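Rhamnogalacturonan endolyase YesW (Bacillus subtilis, PDB 2ZUX) cleaves the rhamnogalacturonan of plant cell-wall pectin by eliminative endolysis, releasing oligosaccharides, and requires calcium or manganese for activity. Local coordinates at residues L378-Q382 against L393-A398; D364-D370 against Y558-T564; I166-I172 against K197-K203. All blocks are in the same frame, centred on the assembly; numbering follows the deposited sequence.

Contact 1 of 3, residues L378-Q382 against L393-A398. With CA (calcium ion), chain J.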
loop_
_atom_site.group_PDB
_atom_site.type_symbol
_atom_site.label_atom_id
_atom_site.label_comp_id
_atom_site.label_asym_id
_atom_site.label_seq_id
_atom_site.Cartn_x
_atom_site.Cartn_y
_atom_site.Cartn_z
ATOM N N LEU A 378 -11.237 4.628 -15.625
ATOM C CA LEU A 378 -10.713 5.135 -14.367
ATOM C C LEU A 378 -10.267 6.571 -14.537
ATOM O O LEU A 378 -10.119 7.068 -15.656
ATOM C CB LEU A 378 -9.547 4.270 -13.883
ATOM C CG LEU A 378 -9.881 2.795 -13.644
ATOM C CD1 LEU A 378 -8.635 2.025 -13.254
ATOM C CD2 LEU A 378 -10.969 2.629 -12.590
ATOM N N GLU A 379 -10.095 7.238 -13.405
ATOM C CA GLU A 379 -9.677 8.631 -13.379
ATOM C C GLU A 379 -8.491 8.758 -12.432
ATOM O O GLU A 379 -8.321 7.947 -11.513
ATOM C CB GLU A 379 -10.829 9.547 -12.943
ATOM C CG GLU A 379 -11.999 9.650 -13.945
ATOM C CD GLU A 379 -12.968 8.478 -13.898
ATOM O OE1 GLU A 379 -13.185 7.895 -12.817
ATOM O OE2 GLU A 379 -13.557 8.146 -14.956
ATOM N N VAL A 380 -7.664 9.768 -12.678
ATOM C CA VAL A 380 -6.503 10.043 -11.833
ATOM C C VAL A 380 -6.591 11.470 -11.322
ATOM O O VAL A 380 -6.685 12.412 -12.117
ATOM C CB VAL A 380 -5.172 9.863 -12.590
ATOM C CG1 VAL A 380 -3.991 10.192 -11.678
ATOM C CG2 VAL A 380 -5.041 8.457 -13.148
ATOM N N PHE A 381 -6.594 11.613 -10.000
ATOM C CA PHE A 381 -6.491 12.915 -9.371
ATOM C C PHE A 381 -5.081 13.077 -8.844
ATOM O O PHE A 381 -4.559 12.193 -8.161
ATOM C CB PHE A 381 -7.501 13.060 -8.232
ATOM C CG PHE A 381 -7.424 14.392 -7.534
ATOM C CD1 PHE A 381 -7.724 15.569 -8.222
ATOM C CD2 PHE A 381 -7.073 14.475 -6.193
ATOM C CE1 PHE A 381 -7.640 16.809 -7.595
ATOM C CE2 PHE A 381 -6.995 15.714 -5.552
ATOM C CZ PHE A 381 -7.285 16.884 -6.259
ATOM N N GLN A 382 -4.476 14.217 -9.157
ATOM C CA GLN A 382 -3.070 14.448 -8.859
ATOM C C GLN A 382 -2.866 15.898 -8.482
ATOM O O GLN A 382 -3.578 16.773 -8.969
ATOM C CB GLN A 382 -2.227 14.142 -10.096
ATOM C CG GLN A 382 -0.722 14.156 -9.871
ATOM C CD GLN A 382 0.061 13.981 -11.164
ATOM O OE1 GLN A 382 -0.523 13.827 -12.240
ATOM N NE2 GLN A 382 1.388 13.999 -11.064
ATOM N N LEU A 393 -3.777 21.146 -9.350
ATOM C CA LEU A 393 -4.497 19.893 -9.164
ATOM C C LEU A 393 -5.143 19.548 -10.488
ATOM O O LEU A 393 -5.708 20.415 -11.162
ATOM C CB LEU A 393 -5.508 19.974 -8.015
ATOM C CG LEU A 393 -6.385 21.213 -7.835
ATOM C CD1 LEU A 393 -7.726 20.857 -7.220
ATOM C CD2 LEU A 393 -5.676 22.279 -6.984
ATOM N N SER A 394 -5.023 18.284 -10.873
ATOM C CA SER A 394 -5.513 17.844 -12.167
ATOM C C SER A 394 -6.331 16.578 -11.993
ATOM O O SER A 394 -6.021 15.724 -11.161
ATOM C CB SER A 394 -4.365 17.634 -13.161
ATOM O OG SER A 394 -3.469 16.617 -12.744
ATOM N N PHE A 395 -7.396 16.473 -12.781
ATOM C CA PHE A 395 -8.309 15.343 -12.733
ATOM C C PHE A 395 -8.451 14.864 -14.175
ATOM O O PHE A 395 -8.937 15.610 -15.038
ATOM C CB PHE A 395 -9.644 15.808 -12.148
ATOM C CG PHE A 395 -10.621 14.693 -11.850
ATOM C CD1 PHE A 395 -10.844 14.266 -10.537
ATOM C CD2 PHE A 395 -11.373 14.114 -12.868
ATOM C CE1 PHE A 395 -11.771 13.251 -10.260
ATOM C CE2 PHE A 395 -12.285 13.104 -12.603
ATOM C CZ PHE A 395 -12.489 12.672 -11.292
ATOM N N ARG A 396 -7.977 13.652 -14.451
ATOM C CA ARG A 396 -7.812 13.222 -15.834
ATOM C C ARG A 396 -8.352 11.832 -16.119
ATOM O O ARG A 396 -8.547 11.017 -15.211
ATOM C CB ARG A 396 -6.333 13.273 -16.215
ATOM C CG ARG A 396 -5.501 12.088 -15.694
ATOM C CD ARG A 396 -4.054 12.321 -16.020
ATOM N NE ARG A 396 -3.135 11.198 -15.839
ATOM C CZ ARG A 396 -2.154 11.156 -14.931
ATOM N NH1 ARG A 396 -2.008 12.116 -14.023
ATOM N NH2 ARG A 396 -1.315 10.132 -14.919
ATOM N N ASP A 397 -8.562 11.581 -17.410
ATOM C CA ASP A 397 -8.847 10.257 -17.925
ATOM C C ASP A 397 -7.583 9.414 -17.727
ATOM O O ASP A 397 -6.525 9.754 -18.239
ATOM C CB ASP A 397 -9.198 10.397 -19.411
ATOM C CG ASP A 397 -9.577 9.086 -20.065
ATOM O OD1 ASP A 397 -8.815 8.103 -19.966
ATOM O OD2 ASP A 397 -10.628 9.064 -20.741
ATOM N N ALA A 398 -7.695 8.315 -16.978
ATOM C CA ALA A 398 -6.514 7.510 -16.647
ATOM C C ALA A 398 -5.829 6.902 -17.874
ATOM O O ALA A 398 -4.606 6.741 -17.899
ATOM C CB ALA A 398 -6.872 6.420 -15.645
HETATM CA CA CA J . -15.054 6.398 -14.168
HETATM O O HOH W 1 -4.303 13.874 -13.132
HETATM O O HOH W 2 -1.381 15.243 -14.501
HETATM O O HOH W 3 -16.564 4.495 -14.290
#

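Contact 2 of 3, residues D364-D370 against Y558-T564. With CA (calcium ion), chain C; CA (calcium ion), chain J; CA (calcium ion), chain D; RAM (alpha-L-rhamnopyranose), chain M.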
loop_
_atom_site.group_PDB
_atom_site.type_symbol
_atom_site.label_atom_id
_atom_site.label_comp_id
_atom_site.label_asym_id
_atom_site.label_seq_id
_atom_site.Cartn_x
_atom_site.Cartn_y
_atom_site.Cartn_z
ATOM N N ASP A 364 3.213 15.291 -5.297
ATOM C CA ASP A 364 3.426 14.575 -4.040
ATOM C C ASP A 364 2.309 13.629 -3.638
ATOM O O ASP A 364 2.488 12.838 -2.713
ATOM C CB ASP A 364 3.676 15.554 -2.891
ATOM C CG ASP A 364 5.104 16.023 -2.822
ATOM O OD1 ASP A 364 5.731 16.167 -3.889
ATOM O OD2 ASP A 364 5.591 16.281 -1.689
ATOM N N ALA A 365 1.163 13.714 -4.307
ATOM C CA ALA A 365 0.041 12.827 -3.997
ATOM C C ALA A 365 -0.660 12.443 -5.289
ATOM O O ALA A 365 -0.618 13.198 -6.273
ATOM C CB ALA A 365 -0.932 13.504 -3.028
ATOM N N LEU A 366 -1.327 11.287 -5.273
ATOM C CA LEU A 366 -1.835 10.660 -6.487
ATOM C C LEU A 366 -2.929 9.679 -6.117
ATOM O O LEU A 366 -2.765 8.896 -5.177
ATOM C CB LEU A 366 -0.696 9.891 -7.147
ATOM C CG LEU A 366 -0.904 9.254 -8.519
ATOM C CD1 LEU A 366 -1.139 10.324 -9.580
ATOM C CD2 LEU A 366 0.307 8.428 -8.868
ATOM N N HIS A 367 -4.034 9.714 -6.859
ATOM C CA HIS A 367 -5.177 8.830 -6.627
ATOM C C HIS A 367 -5.717 8.297 -7.944
ATOM O O HIS A 367 -6.180 9.071 -8.778
ATOM C CB HIS A 367 -6.259 9.601 -5.881
ATOM C CG HIS A 367 -5.837 9.971 -4.506
ATOM N ND1 HIS A 367 -5.193 11.150 -4.193
ATOM C CD2 HIS A 367 -5.877 9.246 -3.369
ATOM C CE1 HIS A 367 -4.888 11.141 -2.907
ATOM N NE2 HIS A 367 -5.288 9.995 -2.389
ATOM N N THR A 368 -5.642 6.980 -8.122
ATOM C CA THR A 368 -6.142 6.312 -9.322
ATOM C C THR A 368 -7.240 5.337 -8.918
ATOM O O THR A 368 -6.991 4.392 -8.166
ATOM C CB THR A 368 -5.023 5.537 -10.028
ATOM O OG1 THR A 368 -3.976 6.443 -10.403
ATOM C CG2 THR A 368 -5.552 4.844 -11.273
ATOM N N GLY A 369 -8.451 5.571 -9.407
ATOM C CA GLY A 369 -9.574 4.691 -9.097
ATOM C C GLY A 369 -10.755 5.072 -9.950
ATOM O O GLY A 369 -10.609 5.815 -10.922
ATOM N N ASP A 370 -11.929 4.552 -9.609
ATOM C CA ASP A 370 -13.125 4.995 -10.302
ATOM C C ASP A 370 -13.671 6.166 -9.518
ATOM O O ASP A 370 -14.471 5.998 -8.591
ATOM C CB ASP A 370 -14.168 3.896 -10.480
ATOM C CG ASP A 370 -15.222 4.297 -11.483
ATOM O OD1 ASP A 370 -15.109 5.419 -12.025
ATOM O OD2 ASP A 370 -16.150 3.503 -11.745
ATOM N N TYR A 558 6.493 8.419 -0.618
ATOM C CA TYR A 558 5.439 9.055 0.165
ATOM C C TYR A 558 4.133 8.282 0.075
ATOM O O TYR A 558 3.328 8.471 -0.842
ATOM C CB TYR A 558 5.262 10.524 -0.219
ATOM C CG TYR A 558 6.463 11.407 0.104
ATOM C CD1 TYR A 558 7.464 10.995 0.991
ATOM C CD2 TYR A 558 6.589 12.667 -0.477
ATOM C CE1 TYR A 558 8.555 11.826 1.282
ATOM C CE2 TYR A 558 7.678 13.494 -0.191
ATOM C CZ TYR A 558 8.659 13.051 0.683
ATOM O OH TYR A 558 9.751 13.831 0.991
ATOM N N ASN A 559 3.948 7.413 1.071
ATOM C CA ASN A 559 2.841 6.455 1.131
ATOM C C ASN A 559 1.522 7.115 0.762
ATOM O O ASN A 559 1.175 8.151 1.339
ATOM C CB ASN A 559 2.653 5.917 2.561
ATOM C CG ASN A 559 3.925 5.369 3.199
ATOM O OD1 ASN A 559 5.045 5.816 2.931
ATOM N ND2 ASN A 559 3.739 4.441 4.128
ATOM N N GLN A 560 0.784 6.486 -0.157
ATOM C CA GLN A 560 -0.552 6.928 -0.562
ATOM C C GLN A 560 -1.578 5.864 -0.201
ATOM O O GLN A 560 -1.237 4.683 -0.141
ATOM C CB GLN A 560 -0.601 7.176 -2.070
ATOM C CG GLN A 560 0.321 8.292 -2.535
ATOM C CD GLN A 560 -0.047 9.634 -1.956
ATOM O OE1 GLN A 560 -1.129 10.162 -2.216
ATOM N NE2 GLN A 560 0.853 10.196 -1.157
ATOM N N PRO A 561 -2.835 6.285 0.038
ATOM C CA PRO A 561 -3.881 5.335 0.390
ATOM C C PRO A 561 -4.325 4.479 -0.793
ATOM O O PRO A 561 -4.172 4.889 -1.948
ATOM C CB PRO A 561 -5.036 6.241 0.845
ATOM C CG PRO A 561 -4.836 7.519 0.080
ATOM C CD PRO A 561 -3.338 7.679 0.012
ATOM N N PRO A 562 -4.869 3.292 -0.512
ATOM C CA PRO A 562 -5.301 2.400 -1.582
ATOM C C PRO A 562 -6.695 2.721 -2.105
ATOM O O PRO A 562 -7.514 3.332 -1.407
ATOM C CB PRO A 562 -5.279 1.028 -0.910
ATOM C CG PRO A 562 -5.628 1.329 0.530
ATOM C CD PRO A 562 -5.045 2.693 0.827
ATOM N N HIS A 563 -6.945 2.292 -3.340
ATOM C CA HIS A 563 -8.230 2.456 -4.009
ATOM C C HIS A 563 -8.700 1.149 -4.618
ATOM O O HIS A 563 -7.900 0.262 -4.900
ATOM C CB HIS A 563 -8.104 3.518 -5.099
ATOM C CG HIS A 563 -8.114 4.908 -4.562
ATOM N ND1 HIS A 563 -6.971 5.643 -4.331
ATOM C CD2 HIS A 563 -9.148 5.682 -4.169
ATOM C CE1 HIS A 563 -7.309 6.817 -3.823
ATOM N NE2 HIS A 563 -8.623 6.864 -3.716
ATOM N N THR A 564 -10.006 1.038 -4.825
ATOM C CA THR A 564 -10.583 -0.125 -5.496
ATOM C C THR A 564 -10.693 0.116 -7.010
ATOM O O THR A 564 -10.723 1.263 -7.480
ATOM C CB THR A 564 -11.966 -0.465 -4.905
ATOM O OG1 THR A 564 -12.754 0.724 -4.844
ATOM C CG2 THR A 564 -11.824 -1.032 -3.505
HETATM CA CA CA C . 7.811 16.562 -4.197
HETATM CA CA CA J . -15.054 6.398 -14.168
HETATM CA CA CA D . 7.360 5.272 2.593
HETATM C C1 RAM M . 10.111 12.180 5.273
HETATM C C2 RAM M . 9.249 13.296 4.687
HETATM C C3 RAM M . 8.508 14.061 5.790
HETATM C C4 RAM M . 9.477 14.545 6.872
HETATM C C5 RAM M . 10.310 13.368 7.386
HETATM C C6 RAM M . 11.372 13.856 8.364
HETATM O O1 RAM M . 9.296 11.127 5.735
HETATM O O2 RAM M . 10.099 14.162 3.964
HETATM O O3 RAM M . 7.799 15.159 5.250
HETATM O O4 RAM M . 8.756 15.176 7.916
HETATM O O5 RAM M . 10.944 12.672 6.313
HETATM O O HOH W 4 7.948 17.225 -2.184
HETATM O O HOH W 5 -3.410 6.507 -4.039
HETATM O O HOH W 6 -12.138 3.484 -6.903
HETATM O O HOH W 3 -16.564 4.495 -14.290
HETATM O O HOH W 7 9.862 17.253 -4.375
HETATM O O HOH W 8 8.438 6.831 3.913
HETATM O O HOH W 9 9.528 4.613 1.848
#

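Contact 3 of 3, residues I166-I172 against K197-K203. With RAM (alpha-L-rhamnopyranose), chain P; RAM (alpha-L-rhamnopyranose), chain O.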
loop_
_atom_site.group_PDB
_atom_site.type_symbol
_atom_site.label_atom_id
_atom_site.label_comp_id
_atom_site.label_asym_id
_atom_site.label_seq_id
_atom_site.Cartn_x
_atom_site.Cartn_y
_atom_site.Cartn_z
ATOM N N ILE A 166 16.308 -9.047 7.737
ATOM C CA ILE A 166 17.285 -8.731 6.702
ATOM C C ILE A 166 17.915 -7.393 7.065
ATOM O O ILE A 166 17.207 -6.442 7.406
ATOM C CB ILE A 166 16.606 -8.635 5.311
ATOM C CG1 ILE A 166 16.128 -10.016 4.864
ATOM C CG2 ILE A 166 17.539 -7.992 4.253
ATOM C CD1 ILE A 166 15.273 -9.999 3.615
ATOM N N ASN A 167 19.242 -7.328 7.013
ATOM C CA ASN A 167 19.950 -6.080 7.235
ATOM C C ASN A 167 20.516 -5.609 5.901
ATOM O O ASN A 167 21.412 -6.246 5.347
ATOM C CB ASN A 167 21.074 -6.271 8.261
ATOM C CG ASN A 167 21.793 -4.972 8.575
ATOM O OD1 ASN A 167 21.834 -4.061 7.747
ATOM N ND2 ASN A 167 22.350 -4.871 9.773
ATOM N N LEU A 168 19.990 -4.507 5.370
ATOM C CA LEU A 168 20.399 -4.090 4.027
ATOM C C LEU A 168 21.849 -3.604 3.972
ATOM O O LEU A 168 22.461 -3.611 2.905
ATOM C CB LEU A 168 19.428 -3.058 3.448
ATOM C CG LEU A 168 18.103 -3.690 3.000
ATOM C CD1 LEU A 168 17.025 -2.650 2.896
ATOM C CD2 LEU A 168 18.258 -4.415 1.665
ATOM N N GLY A 169 22.386 -3.205 5.122
ATOM C CA GLY A 169 23.816 -2.959 5.275
ATOM C C GLY A 169 24.243 -1.556 4.888
ATOM O O GLY A 169 23.432 -0.717 4.479
ATOM N N LYS A 170 25.542 -1.300 5.018
ATOM C CA LYS A 170 26.093 0.048 4.884
ATOM C C LYS A 170 25.962 0.656 3.489
ATOM O O LYS A 170 26.086 1.875 3.343
ATOM C CB LYS A 170 27.566 0.058 5.301
ATOM C CG LYS A 170 28.469 -0.767 4.389
ATOM C CD LYS A 170 29.939 -0.684 4.784
ATOM C CE LYS A 170 30.197 -1.212 6.188
ATOM N NZ LYS A 170 29.948 -2.674 6.295
ATOM N N ASN A 171 25.730 -0.173 2.473
ATOM C CA ASN A 171 25.664 0.326 1.101
ATOM C C ASN A 171 24.248 0.628 0.616
ATOM O O ASN A 171 24.048 0.915 -0.559
ATOM C CB ASN A 171 26.420 -0.584 0.140
ATOM C CG ASN A 171 27.891 -0.672 0.474
ATOM O OD1 ASN A 171 28.442 -1.770 0.617
ATOM N ND2 ASN A 171 28.535 0.475 0.633
ATOM N N ILE A 172 23.289 0.601 1.537
ATOM C CA ILE A 172 21.929 1.033 1.247
ATOM C C ILE A 172 21.578 2.140 2.234
ATOM O O ILE A 172 21.394 1.884 3.433
ATOM C CB ILE A 172 20.913 -0.143 1.354
ATOM C CG1 ILE A 172 21.170 -1.213 0.275
ATOM C CG2 ILE A 172 19.470 0.381 1.289
ATOM C CD1 ILE A 172 21.000 -0.754 -1.182
ATOM N N LYS A 197 15.898 -3.582 -3.770
ATOM C CA LYS A 197 17.265 -3.243 -4.130
ATOM C C LYS A 197 18.195 -3.532 -2.954
ATOM O O LYS A 197 17.888 -3.209 -1.810
ATOM C CB LYS A 197 17.322 -1.768 -4.530
ATOM C CG LYS A 197 18.669 -1.283 -5.039
ATOM C CD LYS A 197 18.482 0.102 -5.655
ATOM C CE LYS A 197 19.752 0.644 -6.284
ATOM N NZ LYS A 197 20.753 1.042 -5.252
ATOM N N THR A 198 19.314 -4.183 -3.255
ATOM C CA THR A 198 20.289 -4.610 -2.251
ATOM C C THR A 198 21.678 -4.209 -2.735
ATOM O O THR A 198 21.832 -3.644 -3.819
ATOM C CB THR A 198 20.222 -6.138 -2.047
ATOM O OG1 THR A 198 20.508 -6.771 -3.297
ATOM C CG2 THR A 198 18.834 -6.564 -1.556
ATOM N N ALA A 199 22.692 -4.507 -1.933
ATOM C CA ALA A 199 24.049 -4.121 -2.267
ATOM C C ALA A 199 25.036 -5.098 -1.656
ATOM O O ALA A 199 24.661 -5.985 -0.883
ATOM C CB ALA A 199 24.330 -2.709 -1.770
ATOM N N ASP A 200 26.309 -4.929 -1.992
ATOM C CA ASP A 200 27.361 -5.640 -1.276
ATOM C C ASP A 200 27.157 -5.371 0.204
ATOM O O ASP A 200 26.933 -4.231 0.620
ATOM C CB ASP A 200 28.733 -5.104 -1.684
ATOM C CG ASP A 200 29.085 -5.434 -3.115
ATOM O OD1 ASP A 200 28.926 -6.604 -3.518
ATOM O OD2 ASP A 200 29.520 -4.506 -3.833
ATOM N N GLY A 201 27.200 -6.422 1.009
ATOM C CA GLY A 201 27.048 -6.243 2.438
ATOM C C GLY A 201 25.638 -6.433 2.958
ATOM O O GLY A 201 25.443 -6.502 4.159
ATOM N N THR A 202 24.645 -6.488 2.074
ATOM C CA THR A 202 23.295 -6.843 2.500
ATOM C C THR A 202 23.346 -8.255 3.081
ATOM O O THR A 202 23.949 -9.145 2.483
ATOM C CB THR A 202 22.312 -6.788 1.321
ATOM O OG1 THR A 202 22.167 -5.428 0.884
ATOM C CG2 THR A 202 20.936 -7.358 1.717
ATOM N N LYS A 203 22.728 -8.440 4.247
ATOM C CA LYS A 203 22.725 -9.731 4.927
ATOM C C LYS A 203 21.307 -10.294 4.929
ATOM O O LYS A 203 20.370 -9.641 5.413
ATOM C CB LYS A 203 23.256 -9.560 6.351
ATOM C CG LYS A 203 23.517 -10.868 7.091
ATOM C CD LYS A 203 24.420 -10.680 8.318
ATOM C CE LYS A 203 23.824 -9.717 9.339
ATOM N NZ LYS A 203 22.591 -10.230 10.007
HETATM C C1 RAM P . 30.245 -7.779 7.312
HETATM C C2 RAM P . 29.500 -6.661 6.582
HETATM C C3 RAM P . 27.999 -6.953 6.569
HETATM C C4 RAM P . 27.492 -7.175 7.990
HETATM C C5 RAM P . 28.319 -8.270 8.670
HETATM C C6 RAM P . 27.927 -8.466 10.132
HETATM O O1 RAM P . 30.163 -8.979 6.569
HETATM O O2 RAM P . 29.760 -5.435 7.233
HETATM O O3 RAM P . 27.280 -5.902 5.961
HETATM O O4 RAM P . 26.133 -7.547 7.932
HETATM O O5 RAM P . 29.707 -7.964 8.615
HETATM C C1 RAM O . 26.714 -1.025 9.814
HETATM C C2 RAM O . 28.174 -1.327 10.146
HETATM C C3 RAM O . 29.053 -0.130 9.787
HETATM C C4 RAM O . 28.502 1.165 10.384
HETATM C C5 RAM O . 27.034 1.354 9.986
HETATM C C6 RAM O . 26.416 2.595 10.623
HETATM O O1 RAM O . 26.536 -1.004 8.413
HETATM O O2 RAM O . 28.278 -1.609 11.527
HETATM O O3 RAM O . 30.367 -0.344 10.253
HETATM O O4 RAM O . 29.298 2.257 9.967
HETATM O O5 RAM O . 26.296 0.210 10.383
HETATM O O HOH W 10 24.170 -6.003 6.738
HETATM O O HOH W 11 24.984 -2.899 2.097
#

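Contact 1 of 3, residues L378-Q382 against L393-A398
Arg396 lies alongside Val380, and both side chains point the same way. From CB, on the same face as Val380, CG of Arg396 turns to lie between the backbone N and the carbonyl carbon (chi1 78°), and the chain then runs extended to NE. CG passes 3.8 Å from Val380 CB. NE and CZ continue over the same valine. At the tip, CG1 of Val380 sits over one face of the guanidinium, toward its rim, 3.6 Å from Arg396 NH1. NH1 also makes a weak hydrogen bond to Gln382 OE1 at the guanidinium edge, 2.9 Å long and bent (123° at the hydrogen). Arg396 NH2 bonds to Gly344 O, Arg396 NE to Tyr356 OH and Gln382 NE2 to Asn325 OD1, all outside the segments. One water links Val380 O, Ser394 OG and Arg396 NH1.

The two strands are the middle pair of a four-stranded antiparallel blade of the beta-propeller. Val380 with Arg396 and Gln382 with Ser394 are hydrogen-bonded pairs. Phe381 with Phe395 is a non-hydrogen-bonded pair on the opposite face. There the Phe381 CD1 carbon meets the edge of the Phe395 ring, 4.1 Å from Phe395 CD1. Phe381 CE1 lies 3.8 Å from Leu393 CB. Val430 and Ala432 of strand 429-432 touch the Phe381 ring. An alanine at Phe381 is likely to open a gap between Leu393, Phe395 and that strand.

Glu379 CG packs 3.7 Å from Phe395 CE2. The carboxylate grips a calcium ion with both oxygens, Glu379 OE2 at 2.4 Å and Glu379 OE1 at 2.8 Å.

Contact 2 of 3, residues D364-D370 against Y558-T564
Gln560 reaches Ala365 and Leu366 by two successive turns of its chain. CG stands anti to its own carbonyl carbon (chi1 -63°), and the chain bends again at chi2 (-63°). This lays the amide beside the backbone of segment 364-370. Leu366 N donates to Gln560 OE1 at 3.3 Å, from well above the carbonyl plane. The same OE1 rests 3.4 Å from Ala365 CB. At the other end of the amide, Gln560 NE2 donates to Tyr558 O at 3.0 Å, nearly straight and within the amide plane. The amide is therefore held from both ends, which should fix its rotation.

Tyr558 and Asp364 lie side by side. Asp364 OD2 is at the edge of the tyrosine ring, 3.8 Å from Tyr558 CE2, with carboxylate and ring planes 61° apart. Farther along, His563 CB packs 3.4 Å from Thr368 O. Gly369 comes next to this methylene, and a beta carbon on the glycine would crowd it. A water accepts from Asp370 N and donates to Thr564 O, tying the far ends of the segments together.

Several sites are anchored here. Asp364 OD1 binds a calcium ion at 2.1 Å, with His326, His362 and Glu385. Asp370 and Asn559 each bind a different calcium. The hydroxyl of Tyr558, a substrate-binding residue, lies 3.0 Å from O2 of a rhamnose.

From end to end the two segments head in nearly the same direction. An irregular C-terminal segment thus lines the first strand of a blade, on the edge away from its hairpin partners. The contact centre lies about 9 Å from the centre of the chain in space, which is consistent with the innermost strand of a beta-propeller blade.

Contact 3 of 3, residues I166-I172 against K197-K203
Asn167 and Lys203 form one antiparallel bridge with two backbone hydrogen bonds. Asn167 N donates to Lys203 O at 3.0 Å. Lys203 N donates to Asn167 O at 2.8 Å, almost straight.

Side-chain and water bonds follow. Thr202 OG1, anti to its own carbonyl carbon (chi1 -67°), accepts from Ala199 N. It also lies 2.7 Å from Leu168 O. One water donates to Leu168 O and Asp200 O and accepts from Asn171 N, bridging the two turns: type I from Gly169 to Ile172 and type II from Ala199 to Thr202.

Apolar contacts join the same segments. Ile172 CD1 meets Ala199 CB at 3.9 Å. Leu168 CD2 meets Thr198 CG2, also at 3.9 Å, with the side chains crossing at about a right angle.

Sugar contacts come last. O3 of a rhamnose donates to Gly201 O at 2.6 Å, and Lys170 NZ lies 2.9 Å from its O2. Asp150 and Arg218 take part in rhamnose binding nearby. The backbone carbonyl and the lysine thus offer polar groups to sugar hydroxyls, consistent with a carbohydrate-binding region.

From the N terminus, contact 3 comes first. It closes a loop of 24 residues that includes strand 182-184, and joins the ends of strands 162-167 and 193-198, which belong to successive sheets of the propeller. It is complete before the others begin. Contact 2 opens at 364-370 and closes only at 558-564, near the C terminus, spanning several later blades. Contact 1, a hairpin within one blade, both opens and closes inside that long loop. Contacts 1 and 2 touch directly, because strands 366-369 and 379-383 are neighbours in one sheet, and they share a calcium ion. The centre of contact 3 is about 29 Å from that of contact 2 and about 37 Å from that of contact 1.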